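Local atomic coordinates of acireductone dioxygenase (Bacillus anthracis, PDB entry 4QGL), a protein that probably catalyses the metal-dependent oxygenation of the acireductone 1,2-dihydroxy-3-keto-5-methylthiopentene in methionine salvage, yielding different products with iron or nickel. Residues 33-37 with 71-75; 42-46 with 58-62; 46-50 with 114-118; 77-83 with 159-165; 98-102 with 148-152. The contacts are given in a common frame with arbitrary orientation. Residue numbers count along the deposited sequence, not the author numbering.

Contact 1 (33-37 with 71-75); sequences LYEKW and VSARR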
# COMPACT_ATOMS: atom_id res chain seq x y z
N LEU A 33 -5.00 -7.96 5.14
CA LEU A 33 -3.79 -8.25 5.89
C LEU A 33 -3.05 -6.98 6.15
O LEU A 33 -2.87 -6.16 5.26
CB LEU A 33 -2.86 -9.20 5.13
CG LEU A 33 -1.57 -9.65 5.87
CD1 LEU A 33 -1.85 -10.19 7.27
CD2 LEU A 33 -0.80 -10.70 5.06
N TYR A 34 -2.62 -6.81 7.38
CA TYR A 34 -1.83 -5.67 7.71
C TYR A 34 -0.60 -6.13 8.49
O TYR A 34 -0.68 -7.02 9.33
CB TYR A 34 -2.67 -4.64 8.45
CG TYR A 34 -1.85 -3.47 8.90
CD1 TYR A 34 -1.00 -2.81 8.02
CD2 TYR A 34 -1.92 -3.02 10.22
CE1 TYR A 34 -0.20 -1.75 8.45
CE2 TYR A 34 -1.14 -1.94 10.66
CZ TYR A 34 -0.28 -1.31 9.77
OH TYR A 34 0.48 -0.25 10.23
N GLU A 35 0.56 -5.57 8.18
CA GLU A 35 1.78 -5.90 8.89
C GLU A 35 2.53 -4.63 9.05
O GLU A 35 2.43 -3.74 8.19
CB GLU A 35 2.63 -6.86 8.08
CG GLU A 35 2.00 -8.22 7.83
CD GLU A 35 2.98 -9.18 7.16
OE1 GLU A 35 2.57 -10.32 6.79
OE2 GLU A 35 4.17 -8.80 6.99
N LYS A 36 3.28 -4.53 10.14
CA LYS A 36 4.16 -3.41 10.32
C LYS A 36 5.60 -3.94 10.29
O LYS A 36 5.98 -4.77 11.14
CB LYS A 36 3.84 -2.67 11.62
CG LYS A 36 4.57 -1.31 11.83
CD LYS A 36 3.81 -0.11 11.20
CE LYS A 36 4.71 1.12 10.92
NZ LYS A 36 4.04 2.10 10.00
N TRP A 37 6.37 -3.52 9.30
CA TRP A 37 7.78 -3.93 9.18
C TRP A 37 8.67 -2.86 9.77
O TRP A 37 8.28 -1.68 9.85
CB TRP A 37 8.17 -4.12 7.74
CG TRP A 37 7.43 -5.18 7.07
CD1 TRP A 37 6.57 -6.09 7.64
CD2 TRP A 37 7.50 -5.51 5.69
NE1 TRP A 37 6.11 -6.96 6.69
CE2 TRP A 37 6.66 -6.63 5.48
CE3 TRP A 37 8.19 -4.97 4.61
CZ2 TRP A 37 6.50 -7.20 4.24
CZ3 TRP A 37 8.04 -5.54 3.40
CH2 TRP A 37 7.19 -6.65 3.21
N VAL A 71 6.10 -13.07 3.80
CA VAL A 71 4.81 -12.71 3.22
C VAL A 71 4.58 -13.37 1.83
O VAL A 71 3.46 -13.76 1.50
CB VAL A 71 4.59 -11.16 3.22
CG1 VAL A 71 5.39 -10.44 2.14
CG2 VAL A 71 3.13 -10.82 3.08
N SER A 72 5.64 -13.55 1.04
CA SER A 72 5.47 -14.23 -0.21
C SER A 72 5.19 -15.72 -0.02
O SER A 72 4.46 -16.28 -0.81
CB SER A 72 6.70 -14.03 -1.07
OG SER A 72 6.77 -12.68 -1.45
N ALA A 73 5.74 -16.35 1.01
CA ALA A 73 5.51 -17.79 1.27
C ALA A 73 4.22 -18.06 2.02
O ALA A 73 3.55 -19.03 1.73
CB ALA A 73 6.69 -18.40 2.04
N ARG A 74 3.91 -17.23 3.01
CA ARG A 74 2.66 -17.32 3.77
C ARG A 74 1.45 -17.20 2.82
O ARG A 74 0.53 -18.00 2.88
CB ARG A 74 2.62 -16.22 4.86
CG ARG A 74 1.42 -16.24 5.83
CD ARG A 74 1.57 -15.25 7.00
NE ARG A 74 2.91 -15.37 7.60
CZ ARG A 74 3.81 -14.38 7.72
NH1 ARG A 74 5.00 -14.66 8.26
NH2 ARG A 74 3.54 -13.13 7.33
N ARG A 75 1.50 -16.22 1.92
CA ARG A 75 0.37 -15.89 1.07
C ARG A 75 0.45 -16.34 -0.41
O ARG A 75 -0.51 -16.14 -1.15
CB ARG A 75 0.12 -14.37 1.13
CG ARG A 75 -0.75 -13.93 2.30
CD ARG A 75 -2.20 -14.36 2.08
NE ARG A 75 -3.10 -13.85 3.12
CZ ARG A 75 -3.88 -12.78 2.99
NH1 ARG A 75 -3.90 -12.07 1.87
NH2 ARG A 75 -4.66 -12.42 4.01
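Electrostatics links the two segments through Glu35. Its side chain (chi1 m, chi2 t) extends from the strand toward the helix and forms a salt bridge, Glu35 OE1 to Arg74 NH2 at 3.0 Å, with the oxygen near the plane of the guanidinium, at its edge. The second carboxylate oxygen is used within segment 33-37: Trp37 NE1 donates to Glu35 OE2 at 2.7 Å with a nearly straight angle of 169°. The carboxylate is thus held from two directions.

Strand 33-36 is an outermost strand of one antiparallel sheet of the cupin fold, pairing with strand 138-142 through Leu33 with Ser141 and Glu35 with Leu139. The axis of helical segment 71-75 runs at 156° to that of 33-36, roughly antiparallel, with a closest approach of 12.5 Å, so side chains rather than backbones meet, and 251 Å² is buried.

The apolar part centres on Val71. Val71 CG1 lies 4.0 Å from Trp37 CZ2, near the plane of the indole at its edge, while Val71 CG2 is 4.4 Å from Leu33 CD2. Trp37 also stacks on Phe112.

A mixed contact completes the set at Arg75: Leu33 CD2 sits over one face of its guanidinium, and Leu33 CB is 3.9 Å from Arg75 NH2. Arg75 NH1 has a long, weak ion pair with Asp108, predicted to be possibly involved in transmitting local conformational changes.

Contact 2 (42-46 with 58-62); sequences LPPHL and AEILA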
# COMPACT_ATOMS: atom_id res chain seq x y z
N LEU A 42 15.82 0.84 7.31
CA LEU A 42 16.13 1.47 6.05
C LEU A 42 17.24 2.46 6.29
O LEU A 42 17.18 3.26 7.21
CB LEU A 42 14.89 2.18 5.49
CG LEU A 42 14.95 2.65 4.02
CD1 LEU A 42 14.79 1.50 3.05
CD2 LEU A 42 13.89 3.71 3.74
N PRO A 43 18.28 2.40 5.46
CA PRO A 43 19.34 3.40 5.47
C PRO A 43 18.84 4.80 5.16
O PRO A 43 18.00 4.99 4.30
CB PRO A 43 20.30 2.94 4.37
CG PRO A 43 19.93 1.56 4.02
CD PRO A 43 18.67 1.18 4.74
N PRO A 44 19.39 5.79 5.86
CA PRO A 44 18.87 7.15 5.75
C PRO A 44 18.95 7.78 4.36
O PRO A 44 18.04 8.56 4.02
CB PRO A 44 19.72 7.92 6.78
CG PRO A 44 20.00 6.89 7.83
CD PRO A 44 20.26 5.64 7.04
N HIS A 45 19.96 7.44 3.57
CA HIS A 45 20.04 8.00 2.23
C HIS A 45 18.90 7.46 1.38
O HIS A 45 18.61 8.05 0.34
CB HIS A 45 21.39 7.76 1.58
CG HIS A 45 21.51 6.43 0.91
ND1 HIS A 45 21.37 6.27 -0.45
CD2 HIS A 45 21.76 5.20 1.41
CE1 HIS A 45 21.52 5.00 -0.75
NE2 HIS A 45 21.76 4.32 0.36
N LEU A 46 18.23 6.39 1.81
CA LEU A 46 16.99 5.94 1.14
C LEU A 46 15.65 6.50 1.68
O LEU A 46 14.63 6.31 1.04
CB LEU A 46 16.94 4.41 1.05
CG LEU A 46 18.04 3.86 0.16
CD1 LEU A 46 17.93 2.35 0.03
CD2 LEU A 46 17.99 4.52 -1.19
N ALA A 58 17.36 -1.96 -5.87
CA ALA A 58 17.89 -3.27 -5.50
C ALA A 58 18.21 -3.33 -4.02
O ALA A 58 18.00 -4.35 -3.38
CB ALA A 58 19.15 -3.58 -6.32
N GLU A 59 18.71 -2.23 -3.49
CA GLU A 59 19.04 -2.14 -2.08
C GLU A 59 17.85 -2.19 -1.17
O GLU A 59 17.89 -2.80 -0.13
CB GLU A 59 19.75 -0.83 -1.82
CG GLU A 59 20.51 -0.83 -0.53
CD GLU A 59 21.40 0.39 -0.40
OE1 GLU A 59 21.98 0.57 0.69
OE2 GLU A 59 21.50 1.18 -1.39
N ILE A 60 16.79 -1.49 -1.58
CA ILE A 60 15.54 -1.46 -0.84
C ILE A 60 14.96 -2.86 -0.71
O ILE A 60 14.62 -3.31 0.38
CB ILE A 60 14.55 -0.50 -1.52
CG1 ILE A 60 14.91 0.95 -1.18
CG2 ILE A 60 13.11 -0.78 -1.08
CD1 ILE A 60 13.96 1.97 -1.76
N LEU A 61 14.88 -3.55 -1.84
CA LEU A 61 14.54 -4.99 -1.85
C LEU A 61 15.52 -5.91 -1.10
O LEU A 61 15.13 -6.97 -0.62
CB LEU A 61 14.43 -5.48 -3.29
CG LEU A 61 13.29 -4.84 -4.10
CD1 LEU A 61 13.39 -5.34 -5.53
CD2 LEU A 61 11.93 -5.15 -3.47
N ALA A 62 16.78 -5.54 -0.99
CA ALA A 62 17.66 -6.30 -0.14
C ALA A 62 17.38 -6.16 1.34
O ALA A 62 17.50 -7.13 2.08
CB ALA A 62 19.11 -5.94 -0.43
O HOH W 1 23.58 2.08 1.77
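The side-chain conformations show how the loop meets the helix. Leu46 (m, t) points its CA-to-CB bond toward 58-62 and brings CD1 to 3.5 Å from Ile60 CG1, the closest apolar approach of the pair. Ile60 (m, t) starts sideways, yet its extended chain reaches the turn. Leu42 (t, p) likewise leaves its backbone sideways and comes in at the tip, with Leu42 CD1 4.3 Å from Ile60 CG1. The two leucines therefore both close on one isoleucine.

Glu59 is almost fully extended, with chi1 to chi3 at -161°, 170° and 173°. This carries its carboxylate out to the turn: Leu46 CD1 is 4.0 Å from Glu59 CD, and Pro43 CG is 4.0 Å from Glu59 OE1. His45 takes chi1 p, which puts Glu59 OE2 at its ring edge, 3.6 Å from His45 NE2. Water 1 bridges the polar ends, donating to Glu59 OE1 at 2.5 Å and lying 3.2 Å from His45 NE2 in a hydrogen bond of undecided direction.

The turn itself is a short 3-10 segment, 44-46, with Leu46 N bonded to Pro43 O at 2.9 Å. With leucines on Ile60 and a water bridge between His45 and Glu59, the connection after strand 33-36 folds back on helix 54-63, whose Ile60 and Leu61 rest on Ile161 of the cupin sheet.

Contact 3 (46-50 with 114-118); sequences LNENY and VSGHG. With CD (cadmium ion), chain C.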
# COMPACT_ATOMS: atom_id res chain seq x y z
N LEU A 46 18.23 6.39 1.81
CA LEU A 46 16.99 5.94 1.14
C LEU A 46 15.65 6.50 1.68
O LEU A 46 14.63 6.31 1.04
CB LEU A 46 16.94 4.41 1.05
CG LEU A 46 18.04 3.86 0.16
CD1 LEU A 46 17.93 2.35 0.03
CD2 LEU A 46 17.99 4.52 -1.19
N ASN A 47 15.68 7.15 2.85
CA ASN A 47 14.52 7.86 3.40
C ASN A 47 14.10 9.08 2.56
O ASN A 47 14.95 9.86 2.10
CB ASN A 47 14.82 8.35 4.82
CG ASN A 47 14.15 7.52 5.88
OD1 ASN A 47 13.25 7.99 6.57
ND2 ASN A 47 14.59 6.27 6.02
N GLU A 48 12.81 9.22 2.35
CA GLU A 48 12.29 10.30 1.54
C GLU A 48 13.15 10.51 0.30
O GLU A 48 13.58 11.62 -0.00
CB GLU A 48 12.19 11.60 2.36
CG GLU A 48 10.96 11.72 3.26
CD GLU A 48 9.72 11.01 2.72
OE1 GLU A 48 9.17 11.42 1.68
OE2 GLU A 48 9.29 10.02 3.34
N ASN A 49 13.39 9.43 -0.42
CA ASN A 49 14.18 9.49 -1.61
C ASN A 49 13.28 9.06 -2.73
O ASN A 49 12.78 7.93 -2.74
CB ASN A 49 15.36 8.53 -1.46
CG ASN A 49 16.38 8.69 -2.56
OD1 ASN A 49 16.05 9.04 -3.68
ND2 ASN A 49 17.63 8.41 -2.25
N TYR A 50 13.05 9.97 -3.67
CA TYR A 50 12.05 9.76 -4.72
C TYR A 50 12.65 9.65 -6.12
O TYR A 50 11.96 9.23 -7.03
CB TYR A 50 10.98 10.86 -4.68
CG TYR A 50 10.10 10.81 -3.44
CD1 TYR A 50 8.95 10.03 -3.41
CD2 TYR A 50 10.45 11.51 -2.28
CE1 TYR A 50 8.17 9.95 -2.27
CE2 TYR A 50 9.67 11.44 -1.15
CZ TYR A 50 8.53 10.66 -1.15
OH TYR A 50 7.74 10.57 -0.04
N VAL A 114 7.47 2.57 1.71
CA VAL A 114 8.80 2.93 2.13
C VAL A 114 8.92 4.39 2.46
O VAL A 114 9.50 4.75 3.46
CB VAL A 114 9.85 2.66 1.03
CG1 VAL A 114 11.25 2.77 1.64
CG2 VAL A 114 9.68 1.28 0.40
N SER A 115 8.39 5.24 1.60
CA SER A 115 8.35 6.68 1.83
C SER A 115 7.02 7.27 1.40
O SER A 115 6.31 6.65 0.64
CB SER A 115 9.46 7.33 1.03
OG SER A 115 10.71 7.05 1.63
N GLY A 116 6.72 8.50 1.86
CA GLY A 116 5.49 9.23 1.50
C GLY A 116 4.24 8.62 2.05
O GLY A 116 4.26 8.04 3.13
N HIS A 117 3.13 8.74 1.30
CA HIS A 117 1.80 8.30 1.80
C HIS A 117 0.89 7.77 0.71
O HIS A 117 1.07 8.06 -0.47
CB HIS A 117 1.07 9.44 2.49
CG HIS A 117 1.86 10.12 3.56
ND1 HIS A 117 2.75 11.14 3.29
CD2 HIS A 117 1.90 9.94 4.90
CE1 HIS A 117 3.31 11.55 4.41
NE2 HIS A 117 2.81 10.83 5.41
N GLY A 118 -0.09 6.97 1.10
CA GLY A 118 -1.16 6.63 0.19
C GLY A 118 -2.42 6.41 0.99
O GLY A 118 -2.37 6.32 2.21
CD CD C . 3.02 10.67 8.05
O HOH W 2 12.37 6.27 -0.72
O HOH W 3 10.77 6.68 5.78
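Ser115 OG and water 2 share the work of satisfying the loop backbone. Ser115 OG accepts a weak hydrogen bond from Glu48 N (3.1 Å, 127°) and donates to water 2 at 3.0 Å. That water donates to Leu46 O at 2.9 Å and Asn49 O at 2.6 Å, so two carbonyls of the turn are served by one molecule. Water 3 makes a second bridge, donating to Asn47 OD1 at 2.9 Å and to Val114 O at 3.3 Å.

Glu48, in a left-handed backbone conformation (42/51), has a side chain that starts away but returns: Gly116 N donates weakly to Glu48 OE2 (3.3 Å, 162°). Tyr50 OH donates to Glu48 OE1 at a very short 2.4 Å, where the oxygen's place is less sure. Tyr50 OH also lies 3.0 Å from Gly116 N, but the angle is too poor for a bond. A CB on Gly116 would clash with that hydroxyl at 2.7 Å, and its positive phi favours glycine. Asn49 ND2 is satisfied by His45 O.

His117 NE2 binds a cadmium ion at 2.7 Å, together with Gly1 and Glu135; His117 ND1 is hydrogen-bonded to Asp155. Val114 and Ser115 form a classic beta bulge opposite Val159 where the chain turns from one sheet to the other, and the loop before helix 54-63 packs over that corner, with Tyr50 against Val159 of strand 158-164.

Contact 4 (77-83 with 159-165); sequences YKAHDVI and VAIRIFV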
# COMPACT_ATOMS: atom_id res chain seq x y z
N TYR A 77 2.80 -15.34 -3.01
CA TYR A 77 3.24 -14.36 -4.04
C TYR A 77 4.57 -14.78 -4.68
O TYR A 77 5.25 -15.63 -4.14
CB TYR A 77 3.33 -12.94 -3.43
CG TYR A 77 2.09 -12.54 -2.67
CD1 TYR A 77 0.83 -12.86 -3.16
CD2 TYR A 77 2.18 -11.88 -1.46
CE1 TYR A 77 -0.32 -12.52 -2.48
CE2 TYR A 77 1.03 -11.53 -0.76
CZ TYR A 77 -0.24 -11.83 -1.27
OH TYR A 77 -1.41 -11.48 -0.59
N LYS A 78 4.93 -14.18 -5.81
CA LYS A 78 6.10 -14.58 -6.61
C LYS A 78 7.12 -13.48 -6.93
O LYS A 78 8.32 -13.69 -6.80
CB LYS A 78 5.65 -15.19 -7.94
CG LYS A 78 4.52 -16.17 -7.80
CD LYS A 78 4.50 -17.23 -8.89
CE LYS A 78 3.51 -18.33 -8.51
NZ LYS A 78 3.50 -19.45 -9.49
N ALA A 79 6.67 -12.34 -7.41
CA ALA A 79 7.56 -11.32 -7.92
C ALA A 79 7.35 -10.03 -7.17
O ALA A 79 6.34 -9.86 -6.49
CB ALA A 79 7.25 -11.11 -9.38
N HIS A 80 8.30 -9.12 -7.29
CA HIS A 80 8.26 -7.84 -6.58
C HIS A 80 9.13 -6.79 -7.24
O HIS A 80 10.15 -7.13 -7.88
CB HIS A 80 8.69 -8.01 -5.11
CG HIS A 80 9.91 -8.86 -4.92
ND1 HIS A 80 9.86 -10.23 -4.79
CD2 HIS A 80 11.22 -8.52 -4.80
CE1 HIS A 80 11.08 -10.71 -4.61
NE2 HIS A 80 11.92 -9.70 -4.61
N ASP A 81 8.73 -5.52 -7.09
CA ASP A 81 9.56 -4.41 -7.56
C ASP A 81 9.27 -3.12 -6.83
O ASP A 81 8.51 -3.11 -5.88
CB ASP A 81 9.42 -4.22 -9.07
CG ASP A 81 8.01 -3.87 -9.51
OD1 ASP A 81 7.18 -3.33 -8.71
OD2 ASP A 81 7.75 -4.15 -10.71
N VAL A 82 9.90 -2.04 -7.26
CA VAL A 82 9.74 -0.78 -6.58
C VAL A 82 9.23 0.25 -7.56
O VAL A 82 9.74 0.36 -8.66
CB VAL A 82 11.05 -0.30 -5.96
CG1 VAL A 82 10.86 0.99 -5.18
CG2 VAL A 82 11.61 -1.39 -5.05
N ILE A 83 8.22 0.99 -7.15
CA ILE A 83 7.78 2.14 -7.92
C ILE A 83 7.81 3.42 -7.08
O ILE A 83 7.68 3.39 -5.87
CB ILE A 83 6.41 1.87 -8.59
CG1 ILE A 83 5.37 1.35 -7.60
CG2 ILE A 83 6.59 0.80 -9.66
CD1 ILE A 83 4.50 2.41 -7.03
N VAL A 159 6.69 6.23 -2.31
CA VAL A 159 7.57 5.11 -2.73
C VAL A 159 7.08 3.82 -2.09
O VAL A 159 6.82 3.81 -0.91
CB VAL A 159 9.03 5.33 -2.33
CG1 VAL A 159 9.86 4.13 -2.72
CG2 VAL A 159 9.62 6.52 -3.04
N ALA A 160 6.98 2.76 -2.90
CA ALA A 160 6.42 1.46 -2.49
C ALA A 160 7.09 0.26 -3.14
O ALA A 160 7.59 0.32 -4.25
CB ALA A 160 4.93 1.41 -2.83
N ILE A 161 7.00 -0.84 -2.45
CA ILE A 161 7.32 -2.12 -3.01
C ILE A 161 6.00 -2.80 -3.39
O ILE A 161 5.10 -2.84 -2.59
CB ILE A 161 8.08 -3.01 -2.01
CG1 ILE A 161 9.33 -2.31 -1.53
CG2 ILE A 161 8.45 -4.30 -2.69
CD1 ILE A 161 10.02 -3.01 -0.38
N ARG A 162 5.90 -3.32 -4.60
CA ARG A 162 4.73 -4.06 -4.97
C ARG A 162 5.08 -5.52 -5.03
O ARG A 162 6.07 -5.92 -5.66
CB ARG A 162 4.27 -3.63 -6.34
CG ARG A 162 4.38 -2.15 -6.56
CD ARG A 162 4.86 -1.95 -7.97
NE ARG A 162 3.75 -1.79 -8.90
CZ ARG A 162 3.85 -1.91 -10.21
NH1 ARG A 162 2.78 -1.75 -10.96
NH2 ARG A 162 5.01 -2.20 -10.78
N ILE A 163 4.26 -6.33 -4.38
CA ILE A 163 4.42 -7.77 -4.45
C ILE A 163 3.22 -8.32 -5.22
O ILE A 163 2.12 -7.95 -4.97
CB ILE A 163 4.53 -8.36 -3.03
CG1 ILE A 163 5.62 -7.62 -2.24
CG2 ILE A 163 4.89 -9.84 -3.09
CD1 ILE A 163 5.76 -8.08 -0.80
N PHE A 164 3.46 -9.18 -6.18
CA PHE A 164 2.40 -9.72 -6.99
C PHE A 164 2.58 -11.21 -7.22
O PHE A 164 3.67 -11.77 -7.02
CB PHE A 164 2.34 -8.98 -8.32
CG PHE A 164 3.67 -8.47 -8.82
CD1 PHE A 164 4.22 -7.31 -8.32
CD2 PHE A 164 4.34 -9.12 -9.85
CE1 PHE A 164 5.43 -6.84 -8.79
CE2 PHE A 164 5.55 -8.64 -10.34
CZ PHE A 164 6.10 -7.51 -9.80
N VAL A 165 1.50 -11.85 -7.63
CA VAL A 165 1.52 -13.23 -8.15
C VAL A 165 2.05 -13.33 -9.58
O VAL A 165 2.95 -14.12 -9.89
CB VAL A 165 0.12 -13.84 -8.14
CG1 VAL A 165 0.06 -15.08 -9.00
CG2 VAL A 165 -0.32 -14.13 -6.71
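Ile161, Ile163 and Val82 form the apolar centre on the face that also carries His80. Val82 CG2 is 4.3 Å from Ile161 CG1, Val82 CG1 is 4.1 Å from Val159 CG1, and Tyr77 CB closes to 3.5 Å from Ile163 CG2. Helices 54-63 and 65-75 cover this face.

Between the faces runs the backbone pairing: the axes of 79-83 and 159-164 approach to 4.6 Å at 161°, hence antiparallel. The hydrogen-bonded pairs are Ala79 with Phe164 (Phe164 N to Ala79 O 3.0 Å), Asp81 with Arg162 (Arg162 N to Asp81 O 2.9 Å) and Ile83 with Ala160 (Ile83 N to Ala160 O 3.0 Å). His80 with Ile163 and Val82 with Ile161 are non-hydrogen-bonded. Strand 79-85 is an edge strand of one five-stranded cupin sheet. At its start, Lys78 N and Ala79 N both donate to Phe164 O, at 3.0 and 3.1 Å, making a classic beta bulge.

On the other face the Phe164 ring lies over Ala79 O and His80 N, and Ile83 CG2 covers one face of the Arg162 guanidinium. Arg162 forms a salt bridge with Asp81: NH2 to OD1 is 3.2 Å, though the place of OD1 is less sure, and a weak hydrogen bond from Arg162 NH2 to Asp81 OD2 measures 3.4 Å. The Arg162 side chain comes within about 4 Å of that of Arg111, predicted to help generate the dianion.

Contact 5 (98-102 with 148-152); sequences NFQKE and HYFTL. With CD (cadmium ion), chain B.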
# COMPACT_ATOMS: atom_id res chain seq x y z
N ASN A 98 -6.33 6.00 -13.41
CA ASN A 98 -6.58 4.57 -13.48
C ASN A 98 -6.80 3.91 -12.12
O ASN A 98 -7.48 2.89 -12.04
CB ASN A 98 -5.48 3.88 -14.28
CG ASN A 98 -5.45 4.36 -15.71
OD1 ASN A 98 -6.50 4.55 -16.34
ND2 ASN A 98 -4.25 4.59 -16.23
N PHE A 99 -6.26 4.46 -11.04
CA PHE A 99 -6.41 3.77 -9.76
C PHE A 99 -7.28 4.54 -8.80
O PHE A 99 -7.71 4.02 -7.77
CB PHE A 99 -5.05 3.35 -9.24
CG PHE A 99 -4.29 2.54 -10.24
CD1 PHE A 99 -4.80 1.31 -10.68
CD2 PHE A 99 -3.15 3.04 -10.83
CE1 PHE A 99 -4.15 0.56 -11.65
CE2 PHE A 99 -2.49 2.29 -11.81
CZ PHE A 99 -2.98 1.04 -12.21
N GLN A 100 -7.60 5.75 -9.22
CA GLN A 100 -8.64 6.57 -8.61
C GLN A 100 -10.06 6.09 -8.87
O GLN A 100 -10.95 6.42 -8.10
CB GLN A 100 -8.52 8.00 -9.10
CG GLN A 100 -7.79 8.88 -8.11
CD GLN A 100 -7.19 10.13 -8.75
OE1 GLN A 100 -6.17 10.63 -8.26
NE2 GLN A 100 -7.82 10.64 -9.84
N LYS A 101 -10.29 5.34 -9.94
CA LYS A 101 -11.62 4.76 -10.17
C LYS A 101 -11.79 3.42 -9.48
O LYS A 101 -10.82 2.64 -9.36
CB LYS A 101 -11.87 4.61 -11.65
CG LYS A 101 -11.90 5.93 -12.39
CD LYS A 101 -11.93 5.64 -13.88
CE LYS A 101 -12.34 6.84 -14.70
NZ LYS A 101 -12.72 6.41 -16.07
N GLU A 102 -13.00 3.15 -9.02
CA GLU A 102 -13.25 1.91 -8.31
C GLU A 102 -13.06 0.74 -9.26
O GLU A 102 -13.65 0.67 -10.33
CB GLU A 102 -14.67 1.92 -7.76
CG GLU A 102 -15.05 0.70 -6.92
CD GLU A 102 -16.56 0.61 -6.67
OE1 GLU A 102 -17.17 -0.41 -7.05
OE2 GLU A 102 -17.14 1.56 -6.12
N HIS A 148 -12.15 -1.34 -4.65
CA HIS A 148 -11.33 -0.34 -3.99
C HIS A 148 -10.82 0.71 -4.98
O HIS A 148 -10.92 0.48 -6.17
CB HIS A 148 -10.17 -1.03 -3.25
CG HIS A 148 -9.20 -1.71 -4.15
ND1 HIS A 148 -9.48 -2.91 -4.77
CD2 HIS A 148 -7.96 -1.36 -4.56
CE1 HIS A 148 -8.46 -3.26 -5.53
NE2 HIS A 148 -7.53 -2.33 -5.44
N TYR A 149 -10.33 1.85 -4.52
CA TYR A 149 -9.51 2.74 -5.34
C TYR A 149 -8.36 3.32 -4.52
O TYR A 149 -8.23 3.03 -3.32
CB TYR A 149 -10.34 3.82 -6.02
CG TYR A 149 -11.21 4.60 -5.11
CD1 TYR A 149 -12.48 4.14 -4.80
CD2 TYR A 149 -10.79 5.79 -4.55
CE1 TYR A 149 -13.31 4.85 -3.94
CE2 TYR A 149 -11.59 6.49 -3.68
CZ TYR A 149 -12.86 6.02 -3.38
OH TYR A 149 -13.70 6.69 -2.52
N PHE A 150 -7.47 4.07 -5.18
CA PHE A 150 -6.24 4.57 -4.54
C PHE A 150 -6.07 6.07 -4.71
O PHE A 150 -6.41 6.66 -5.72
CB PHE A 150 -4.96 3.84 -5.06
CG PHE A 150 -3.67 4.30 -4.37
CD1 PHE A 150 -3.32 3.82 -3.13
CD2 PHE A 150 -2.82 5.22 -4.97
CE1 PHE A 150 -2.16 4.25 -2.49
CE2 PHE A 150 -1.68 5.66 -4.34
CZ PHE A 150 -1.34 5.17 -3.10
N THR A 151 -5.48 6.70 -3.71
CA THR A 151 -5.31 8.14 -3.77
C THR A 151 -4.00 8.49 -3.08
O THR A 151 -3.61 7.88 -2.07
CB THR A 151 -6.52 8.84 -3.11
OG1 THR A 151 -7.63 8.91 -4.04
CG2 THR A 151 -6.19 10.20 -2.67
N LEU A 152 -3.29 9.45 -3.62
CA LEU A 152 -2.26 10.06 -2.84
C LEU A 152 -2.84 11.03 -1.85
O LEU A 152 -3.98 11.41 -1.89
CB LEU A 152 -1.27 10.77 -3.73
CG LEU A 152 -0.59 9.90 -4.77
CD1 LEU A 152 0.04 10.77 -5.84
CD2 LEU A 152 0.46 9.04 -4.08
CD CD B . -5.94 -1.63 -7.37
O HOH W 4 -4.52 11.41 -6.05
O HOH W 5 -5.36 0.53 -6.63
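Phe99 supplies the one direct hydrogen bond between the segments: Phe150 N donates to Phe99 O at a short 2.6 Å and 156°. The same carbonyl oxygen lies 3.2 Å from Tyr149 CB, and Phe99 CB sits 4.2 Å from Phe150 CB. The end of the Phe99 side chain leads away, against Trp170.

At Gln100 the side chain follows the strand: Gln100 CG is 3.5 Å from Phe150 O and 4.1 Å from Thr151 OG1. Water 4 extends the reach, donating to Gln100 OE1 at 2.9 Å and accepting weakly from Leu152 N at 3.4 Å.

The strand 148-151 borders one of the cupin sheets, next to strand 116-123, and it carries a metal ligand. His148 NE2 binds cadmium at 2.6 Å, with water 5 at 2.4 Å from the ion and His103, His105 and Glu109 completing the three-histidine, one-glutamate set familiar from cupins; iron or nickel is predicted to use the same residues.

Lys101 points away, but Lys101 O is 3.6 Å from Tyr149 CB and accepts a hydrogen bond from His103 ND1. Glu102 then draws close to the strand, its CA 4.8 Å from that of Tyr149. Glu102 CA makes a CA-H...O contact of 3.5 Å and 150° to His148 O. Glu102, predicted to be possibly involved in metal incorporation in vivo, forms a salt bridge with Arg147.

Overall arrangement
From the N terminus, the chain first opens contact 1 at strand 33-36; helix 65-75 closes it. Contact 2 closes a shorter loop nested within it. Contact 3 begins from the same loop, sharing Leu46 with contact 2, but ends at 114-118 and so crosses contact 1. Contact 4 opens after contact 1 has closed and touches it. It crosses contact 3, meeting it at Val159. Contact 5 is nested inside contact 4 and crosses contact 3. Contact 1 ties helix 65-75 to an edge strand, contact 2 a loop to helix 54-63, contact 3 that loop to the corner between the sheets; contact 4 pairs two strands of one sheet, and contact 5 joins the metal-site loop to the other.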